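Local coordinates for protein probable porin (Pseudomonas aeruginosa, PDB 4FSO) that probably forms a beta-barrel porin channel through which small solutes cross the bacterial outer membrane, at residues S294-A299 with V304-N309; D341-A346 with T383-S388. One frame throughout, in Å; residues are numbered along the deposited sequence.

Contact 1 of 2, residues S294-A299 with V304-N309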
ATOM      1  N   SER A 294      -2.452  -0.491   6.901  1.00 45.26           N
ATOM      2  CA  SER A 294      -1.476  -0.313   5.841  1.00 32.92           C
ATOM      3  C   SER A 294      -1.081  -1.651   5.237  1.00 34.81           C
ATOM      4  O   SER A 294      -1.497  -2.712   5.706  1.00 23.54           O
ATOM      5  CB  SER A 294      -0.223   0.412   6.352  1.00 23.20           C
ATOM      6  OG  SER A 294       0.604  -0.448   7.113  1.00 35.12           O
ATOM      7  N   ASN A 295      -0.283  -1.587   4.178  1.00 40.47           N
ATOM      8  CA  ASN A 295       0.349  -2.778   3.638  1.00 42.16           C
ATOM      9  C   ASN A 295       1.835  -2.559   3.719  1.00 45.07           C
ATOM     10  O   ASN A 295       2.302  -1.437   3.532  1.00 37.94           O
ATOM     11  CB  ASN A 295      -0.037  -3.004   2.171  1.00 38.94           C
ATOM     12  CG  ASN A 295      -1.529  -2.863   1.927  1.00 46.80           C
ATOM     13  OD1 ASN A 295      -2.353  -3.392   2.691  1.00 50.60           O
ATOM     14  ND2 ASN A 295      -1.885  -2.152   0.851  1.00 29.50           N
ATOM     15  N   PRO A 296       2.593  -3.627   3.989  1.00 38.99           N
ATOM     16  CA  PRO A 296       4.039  -3.436   3.941  1.00 18.33           C
ATOM     17  C   PRO A 296       4.458  -3.227   2.487  1.00 18.94           C
ATOM     18  O   PRO A 296       4.009  -3.913   1.575  1.00 31.82           O
ATOM     19  CB  PRO A 296       4.578  -4.749   4.502  1.00 32.32           C
ATOM     20  CG  PRO A 296       3.525  -5.765   4.144  1.00 20.57           C
ATOM     21  CD  PRO A 296       2.214  -5.038   4.198  1.00 27.44           C
ATOM     22  N   TYR A 297       5.320  -2.252   2.279  1.00 18.77           N
ATOM     23  CA  TYR A 297       5.756  -1.854   0.954  1.00 21.81           C
ATOM     24  C   TYR A 297       6.858  -2.783   0.444  1.00 33.02           C
ATOM     25  O   TYR A 297       8.016  -2.386   0.313  1.00 44.29           O
ATOM     26  CB  TYR A 297       6.268  -0.428   1.059  1.00 26.33           C
ATOM     27  CG  TYR A 297       6.490   0.299  -0.226  1.00 28.72           C
ATOM     28  CD1 TYR A 297       5.557   0.258  -1.249  1.00 18.44           C
ATOM     29  CD2 TYR A 297       7.628   1.071  -0.402  1.00 31.15           C
ATOM     30  CE1 TYR A 297       5.766   0.946  -2.425  1.00 27.09           C
ATOM     31  CE2 TYR A 297       7.851   1.764  -1.573  1.00 32.29           C
ATOM     32  CZ  TYR A 297       6.917   1.706  -2.582  1.00 36.21           C
ATOM     33  OH  TYR A 297       7.147   2.414  -3.738  1.00 38.23           O
ATOM     34  N   LEU A 298       6.500  -4.030   0.174  1.00 36.77           N
ATOM     35  CA  LEU A 298       7.483  -5.028  -0.250  1.00 33.11           C
ATOM     36  C   LEU A 298       7.102  -5.637  -1.595  1.00 26.01           C
ATOM     37  O   LEU A 298       5.933  -5.683  -1.940  1.00 27.01           O
ATOM     38  CB  LEU A 298       7.606  -6.123   0.812  1.00 28.58           C
ATOM     39  CG  LEU A 298       8.149  -5.661   2.167  1.00 25.74           C
ATOM     40  CD1 LEU A 298       7.808  -6.685   3.252  1.00 14.48           C
ATOM     41  CD2 LEU A 298       9.694  -5.414   2.088  1.00 21.93           C
ATOM     42  N   ALA A 299       8.097  -6.110  -2.339  1.00 31.32           N
ATOM     43  CA  ALA A 299       7.890  -6.756  -3.638  1.00 27.59           C
ATOM     44  C   ALA A 299       6.951  -7.950  -3.605  1.00 38.18           C
ATOM     45  O   ALA A 299       6.211  -8.185  -4.572  1.00 28.97           O
ATOM     46  CB  ALA A 299       9.224  -7.176  -4.242  1.00 28.88           C
ATOM     47  N   VAL A 304      -3.152 -11.941  -0.320  1.00 26.07           N
ATOM     48  CA  VAL A 304      -3.498 -12.550   0.955  1.00 25.03           C
ATOM     49  C   VAL A 304      -2.365 -12.602   1.989  1.00 15.87           C
ATOM     50  O   VAL A 304      -2.600 -12.616   3.192  1.00 44.31           O
ATOM     51  CB  VAL A 304      -4.167 -13.924   0.697  1.00 27.42           C
ATOM     52  CG1 VAL A 304      -3.911 -14.915   1.814  1.00 23.25           C
ATOM     53  CG2 VAL A 304      -5.664 -13.698   0.513  1.00 33.71           C
ATOM     54  N   ASN A 305      -1.134 -12.601   1.508  1.00 16.11           N
ATOM     55  CA  ASN A 305       0.014 -12.888   2.360  1.00 25.39           C
ATOM     56  C   ASN A 305       1.153 -11.962   1.995  1.00 32.54           C
ATOM     57  O   ASN A 305       1.289 -11.570   0.837  1.00 19.38           O
ATOM     58  CB  ASN A 305       0.459 -14.356   2.252  1.00 25.32           C
ATOM     59  CG  ASN A 305       1.558 -14.710   3.250  1.00 28.93           C
ATOM     60  OD1 ASN A 305       1.307 -14.740   4.440  1.00 22.17           O
ATOM     61  ND2 ASN A 305       2.782 -14.974   2.762  1.00 17.13           N
ATOM     62  N   ASP A 306       1.957 -11.600   2.991  1.00 29.70           N
ATOM     63  CA  ASP A 306       2.994 -10.595   2.788  1.00 36.36           C
ATOM     64  C   ASP A 306       4.416 -11.169   2.680  1.00 39.74           C
ATOM     65  O   ASP A 306       5.341 -10.453   2.304  1.00 38.43           O
ATOM     66  CB  ASP A 306       2.912  -9.473   3.850  1.00 31.23           C
ATOM     67  CG  ASP A 306       3.224  -9.950   5.271  1.00 43.74           C
ATOM     68  OD1 ASP A 306       3.579 -11.124   5.490  1.00 55.54           O
ATOM     69  OD2 ASP A 306       3.120  -9.124   6.197  1.00 60.38           O
ATOM     70  N   PHE A 307       4.571 -12.451   3.018  1.00 29.93           N
ATOM     71  CA  PHE A 307       5.871 -13.128   2.997  1.00 27.54           C
ATOM     72  C   PHE A 307       6.929 -12.422   3.835  1.00 24.24           C
ATOM     73  O   PHE A 307       8.095 -12.357   3.481  1.00 20.18           O
ATOM     74  CB  PHE A 307       6.324 -13.370   1.557  1.00 17.83           C
ATOM     75  CG  PHE A 307       5.408 -14.281   0.822  1.00 34.13           C
ATOM     76  CD1 PHE A 307       4.292 -13.776   0.171  1.00 18.54           C
ATOM     77  CD2 PHE A 307       5.626 -15.662   0.840  1.00 32.26           C
ATOM     78  CE1 PHE A 307       3.432 -14.619  -0.479  1.00 29.78           C
ATOM     79  CE2 PHE A 307       4.773 -16.526   0.184  1.00 28.96           C
ATOM     80  CZ  PHE A 307       3.668 -16.002  -0.478  1.00 39.67           C
ATOM     81  N   ALA A 308       6.494 -11.912   4.972  1.00 22.68           N
ATOM     82  CA  ALA A 308       7.322 -11.055   5.783  1.00 13.73           C
ATOM     83  C   ALA A 308       7.420 -11.636   7.182  1.00 15.45           C
ATOM     84  O   ALA A 308       7.668 -10.914   8.129  1.00 14.93           O
ATOM     85  CB  ALA A 308       6.742  -9.648   5.806  1.00 10.37           C
ATOM     86  N   ASN A 309       7.197 -12.945   7.294  1.00 25.18           N
ATOM     87  CA  ASN A 309       7.398 -13.711   8.524  1.00 16.75           C
ATOM     88  C   ASN A 309       8.876 -13.833   8.894  1.00 24.46           C
ATOM     89  O   ASN A 309       9.731 -13.568   8.060  1.00 17.62           O
ATOM     90  CB  ASN A 309       6.802 -15.083   8.349  1.00 22.77           C
ATOM     91  CG  ASN A 309       5.306 -15.052   8.361  1.00 27.25           C
ATOM     92  OD1 ASN A 309       4.695 -14.787   9.399  1.00 28.76           O
ATOM     93  ND2 ASN A 309       4.694 -15.327   7.208  1.00 28.59           N
TER
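The ring of Pro296 lies across the short side chain of Asp306 at about a right angle, its CG 3.8 Å from Asp306 CB and slightly farther from OD2. A proline suits this spot because its compact ring gives the loop a stiff apolar surface. Asp306 presents its methylene to that surface and keeps its carboxylate for polar work. Its torsion places the carboxylate: with chi1 at 66°, CG sits between the backbone N and the carbonyl carbon, and the group leans over the residues that follow. Ala308 N then donates to Asp306 OD1 at 3.1 Å, an Asx turn, although the bond is bent (139°) and reaches the oxygen from well above the carboxylate plane. The other oxygen, OD2, is hydrogen-bonded to the hydroxyl of Tyr290, so both oxygens of this buried group have partners. A bound calcium ion about 3 Å from the side chain would be expected to favour its charged form.

Beside this pair, Leu298 CD1 reaches to 4.1 Å from Ala308 CB. The leucine is swung so that CG stands opposite its carbonyl carbon, chi1 -64°, and one branch extends to a methyl small enough to receive it. An inverse gamma turn centred on Tyr297, closed by a weak bond from Leu298 N to Pro296 O, lies between the two residues, and both turn their side chains to 304-309. Within that segment, the left-handed backbone of Phe307 accompanies the Asx turn.

Both segments belong to the long loop between strands 273-283 and 313-322. This loop folds into the barrel, as in other OprD-family porins, where such inward loops narrow the channel, and it probably does so here.

Contact 2 of 2, residues D341-A346 with T383-S388. With C8E ((hydroxyethyloxy)tri(ethyloxy)octane), chain G.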
ATOM      1  N   ASP A 341      10.037 -19.866   1.871  1.00 31.13           N
ATOM      2  CA  ASP A 341      10.448 -20.797   2.919  1.00 35.05           C
ATOM      3  C   ASP A 341      11.322 -20.116   3.953  1.00 32.69           C
ATOM      4  O   ASP A 341      11.309 -18.871   4.063  1.00 33.65           O
ATOM      5  CB  ASP A 341      11.131 -22.052   2.364  1.00 40.18           C
ATOM      6  CG  ASP A 341      12.230 -21.743   1.354  1.00 40.71           C
ATOM      7  OD1 ASP A 341      13.049 -20.822   1.589  1.00 42.29           O
ATOM      8  OD2 ASP A 341      12.271 -22.450   0.319  1.00 38.15           O
ATOM      9  N   HIS A 342      12.059 -20.936   4.712  1.00 23.16           N
ATOM     10  CA  HIS A 342      12.961 -20.444   5.765  1.00 35.59           C
ATOM     11  C   HIS A 342      12.261 -19.689   6.890  1.00 40.13           C
ATOM     12  O   HIS A 342      12.889 -18.874   7.566  1.00 45.16           O
ATOM     13  CB  HIS A 342      14.058 -19.537   5.191  1.00 37.31           C
ATOM     14  CG  HIS A 342      15.264 -20.278   4.729  1.00 39.42           C
ATOM     15  ND1 HIS A 342      15.270 -21.037   3.573  1.00 45.44           N
ATOM     16  CD2 HIS A 342      16.490 -20.407   5.277  1.00 42.22           C
ATOM     17  CE1 HIS A 342      16.458 -21.589   3.424  1.00 46.70           C
ATOM     18  NE2 HIS A 342      17.220 -21.223   4.442  1.00 57.44           N
ATOM     19  N   ILE A 343      10.978 -19.955   7.106  1.00 36.44           N
ATOM     20  CA  ILE A 343      10.277 -19.229   8.143  1.00 36.12           C
ATOM     21  C   ILE A 343      10.626 -19.843   9.484  1.00 38.68           C
ATOM     22  O   ILE A 343      10.588 -21.059   9.649  1.00 44.30           O
ATOM     23  CB  ILE A 343       8.769 -19.222   7.923  1.00 37.67           C
ATOM     24  CG1 ILE A 343       8.442 -18.627   6.548  1.00 30.48           C
ATOM     25  CG2 ILE A 343       8.093 -18.433   9.021  1.00 22.48           C
ATOM     26  CD1 ILE A 343       6.997 -18.813   6.144  1.00 25.53           C
ATOM     27  N   ARG A 344      11.020 -19.007  10.434  1.00 41.66           N
ATOM     28  CA  ARG A 344      11.323 -19.521  11.752  1.00 35.87           C
ATOM     29  C   ARG A 344      10.062 -19.483  12.580  1.00 37.91           C
ATOM     30  O   ARG A 344       9.666 -18.432  13.092  1.00 33.53           O
ATOM     31  CB  ARG A 344      12.437 -18.738  12.438  1.00 32.20           C
ATOM     32  CG  ARG A 344      13.038 -19.500  13.626  1.00 37.34           C
ATOM     33  CD  ARG A 344      13.881 -18.603  14.521  1.00 48.02           C
ATOM     34  NE  ARG A 344      13.128 -17.436  14.977  1.00 71.28           N
ATOM     35  CZ  ARG A 344      13.504 -16.176  14.770  1.00 83.65           C
ATOM     36  NH1 ARG A 344      14.639 -15.917  14.130  1.00 87.92           N
ATOM     37  NH2 ARG A 344      12.753 -15.174  15.209  1.00 85.06           N
ATOM     38  N   LEU A 345       9.433 -20.645  12.679  1.00 41.88           N
ATOM     39  CA  LEU A 345       8.219 -20.830  13.445  1.00 36.19           C
ATOM     40  C   LEU A 345       8.529 -20.842  14.919  1.00 39.27           C
ATOM     41  O   LEU A 345       9.568 -21.355  15.322  1.00 39.23           O
ATOM     42  CB  LEU A 345       7.591 -22.168  13.073  1.00 32.79           C
ATOM     43  CG  LEU A 345       7.220 -22.234  11.596  1.00 32.61           C
ATOM     44  CD1 LEU A 345       6.570 -23.536  11.296  1.00  8.13           C
ATOM     45  CD2 LEU A 345       6.318 -21.040  11.260  1.00 15.29           C
ATOM     46  N   ALA A 346       7.617 -20.297  15.723  1.00 43.67           N
ATOM     47  CA  ALA A 346       7.718 -20.384  17.181  1.00 43.42           C
ATOM     48  C   ALA A 346       7.977 -21.828  17.633  1.00 48.41           C
ATOM     49  O   ALA A 346       8.552 -22.060  18.690  1.00 61.68           O
ATOM     50  CB  ALA A 346       6.458 -19.837  17.828  1.00 23.35           C
ATOM     51  N   THR A 383       0.033 -23.225   3.231  1.00 19.76           N
ATOM     52  CA  THR A 383       1.192 -23.320   4.101  1.00 39.39           C
ATOM     53  C   THR A 383       1.414 -24.766   4.527  1.00 45.21           C
ATOM     54  O   THR A 383       0.560 -25.633   4.326  1.00 33.86           O
ATOM     55  CB  THR A 383       1.020 -22.464   5.385  1.00 32.28           C
ATOM     56  OG1 THR A 383       0.027 -23.062   6.226  1.00 43.95           O
ATOM     57  CG2 THR A 383       0.602 -21.021   5.050  1.00 19.53           C
ATOM     58  N   ASP A 384       2.563 -25.035   5.127  1.00 40.23           N
ATOM     59  CA  ASP A 384       2.745 -26.335   5.738  1.00 26.13           C
ATOM     60  C   ASP A 384       2.735 -26.191   7.259  1.00 35.13           C
ATOM     61  O   ASP A 384       3.141 -27.108   7.952  1.00 34.33           O
ATOM     62  CB  ASP A 384       4.021 -27.002   5.251  1.00 21.40           C
ATOM     63  CG  ASP A 384       5.287 -26.228   5.632  1.00 50.22           C
ATOM     64  OD1 ASP A 384       5.200 -25.100   6.163  1.00 56.36           O
ATOM     65  OD2 ASP A 384       6.393 -26.754   5.387  1.00 51.99           O
ATOM     66  N   PHE A 385       2.269 -25.037   7.753  1.00 26.91           N
ATOM     67  CA  PHE A 385       2.131 -24.753   9.198  1.00 34.75           C
ATOM     68  C   PHE A 385       0.767 -24.111   9.485  1.00 40.38           C
ATOM     69  O   PHE A 385       0.390 -23.162   8.803  1.00 33.44           O
ATOM     70  CB  PHE A 385       3.257 -23.819   9.711  1.00 25.97           C
ATOM     71  CG  PHE A 385       3.408 -22.554   8.905  1.00 36.48           C
ATOM     72  CD1 PHE A 385       2.820 -21.376   9.329  1.00 36.74           C
ATOM     73  CD2 PHE A 385       4.097 -22.553   7.697  1.00 35.96           C
ATOM     74  CE1 PHE A 385       2.913 -20.222   8.572  1.00 27.52           C
ATOM     75  CE2 PHE A 385       4.205 -21.402   6.941  1.00 36.23           C
ATOM     76  CZ  PHE A 385       3.607 -20.232   7.383  1.00 33.53           C
ATOM     77  N   GLU A 386       0.037 -24.624  10.481  1.00 40.57           N
ATOM     78  CA  GLU A 386      -1.294 -24.111  10.826  1.00 33.29           C
ATOM     79  C   GLU A 386      -2.225 -24.083   9.616  1.00 31.99           C
ATOM     80  O   GLU A 386      -2.859 -23.071   9.331  1.00 18.22           O
ATOM     81  CB  GLU A 386      -1.193 -22.693  11.389  1.00 40.12           C
ATOM     82  CG  GLU A 386      -1.373 -22.560  12.881  1.00 55.54           C
ATOM     83  CD  GLU A 386      -0.099 -22.135  13.558  1.00 73.98           C
ATOM     84  OE1 GLU A 386      -0.073 -21.029  14.137  1.00 70.93           O
ATOM     85  OE2 GLU A 386       0.879 -22.912  13.503  1.00 90.56           O
ATOM     86  N   ARG A 387      -2.284 -25.196   8.901  1.00 36.29           N
ATOM     87  CA  ARG A 387      -2.944 -25.241   7.598  1.00 32.31           C
ATOM     88  C   ARG A 387      -4.403 -24.785   7.641  1.00 43.53           C
ATOM     89  O   ARG A 387      -4.795 -23.882   6.885  1.00 44.22           O
ATOM     90  CB  ARG A 387      -2.834 -26.642   6.996  1.00 25.19           C
ATOM     91  CG  ARG A 387      -1.435 -27.028   6.521  1.00 28.27           C
ATOM     92  CD  ARG A 387      -1.365 -28.519   6.261  1.00 39.09           C
ATOM     93  NE  ARG A 387      -0.078 -28.960   5.714  1.00 56.74           N
ATOM     94  CZ  ARG A 387       0.989 -29.292   6.444  1.00 62.33           C
ATOM     95  NH1 ARG A 387       0.951 -29.221   7.774  1.00 56.11           N
ATOM     96  NH2 ARG A 387       2.104 -29.683   5.837  1.00 65.47           N
ATOM     97  N   SER A 388      -5.185 -25.405   8.530  1.00 50.25           N
ATOM     98  CA  SER A 388      -6.609 -25.096   8.689  1.00 51.75           C
ATOM     99  C   SER A 388      -6.816 -23.607   8.945  1.00 54.66           C
ATOM    100  O   SER A 388      -7.651 -22.952   8.304  1.00 61.09           O
ATOM    101  CB  SER A 388      -7.239 -25.915   9.825  1.00 44.27           C
ATOM    102  OG  SER A 388      -7.154 -27.314   9.573  1.00 58.50           O
TER
HETATM  103  C1  C8E G 505      17.580 -17.510 -12.033  1.00 48.10           C
HETATM  104  C2  C8E G 505      17.521 -17.562 -10.507  1.00 53.67           C
HETATM  105  C3  C8E G 505      16.097 -17.690  -9.957  1.00 50.94           C
HETATM  106  C4  C8E G 505      16.090 -18.293  -8.550  1.00 54.27           C
HETATM  107  C5  C8E G 505      15.190 -17.566  -7.547  1.00 52.95           C
HETATM  108  C6  C8E G 505      15.961 -16.621  -6.629  1.00 51.53           C
HETATM  109  C7  C8E G 505      15.333 -16.546  -5.245  1.00 43.88           C
HETATM  110  C8  C8E G 505      16.256 -17.212  -4.226  1.00 32.77           C
HETATM  111  O9  C8E G 505      15.655 -17.197  -2.949  1.00 37.38           O
HETATM  112  C10 C8E G 505      14.375 -17.792  -2.957  1.00 39.09           C
HETATM  113  C11 C8E G 505      14.144 -18.509  -1.635  1.00 43.02           C
HETATM  114  O12 C8E G 505      13.058 -19.394  -1.775  1.00 56.74           O
HETATM  115  C13 C8E G 505      13.474 -20.748  -1.811  1.00 56.76           C
HETATM  116  C14 C8E G 505      12.514 -21.598  -2.642  1.00 34.19           C
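A chi1 of 52° sets Phe385 CG between its backbone N and carbonyl carbon, turning the ring toward 341-346, while Leu345, with chi1 -61° and an extended chi2, sends both methyls to meet it. The leucine divides the work: CD1 rests 3.7 Å from Phe385 CB at the root of the side chain, and CD2 lies over one ring face in a CH-pi contact, 4.2 Å from the centroid and 20° off the normal. Ile343 approaches the far end of the same ring, its CD1 3.9 Å from Phe385 CZ, crossing the phenylalanine at about a right angle. Branched aliphatics fit here because they fill the space around a flat ring without needing polar partners.

On the opposite face lies CB of Thr383, so the ring is sandwiched. The threonine hydroxyl donates to Phe385 O at 2.6 Å, tying together the turn that carries the ring. Asp384 OD1 sits at the ring edge, in its plane, and also accepts from Lys352 N.

These residues join two neighbouring hairpin tips of the barrel. Ile343 is in the final part of strand 331-344 and Leu345 follows it, whereas Phe385 lies between strand 373-383 and the short helix 387-390, with Glu386 at its N-cap position. Strand 350-363, the second arm of the first hairpin, lies between strands 331-344 and 373-383; its Glu353 touches Phe385, as does Arg390 of the helix.

The two contacts come in series along the chain, contact 1 closing before contact 2 opens, and their centres are 16 Å apart. The centre of contact 1 lies about 9 Å from the centre of the chain, within a loop turned into the barrel; the centre of contact 2, about 25 Å from that of the chain, lies toward the rim. They meet where Asn309 CB packs 3.7 Å from Ile343 CG2, as the inward loop climbs back to strand 313-322, the partner of strand 331-344. The series therefore runs from the barrel interior to the hairpin tips, joining the loop that probably narrows the channel to the wall and mouth of the porin.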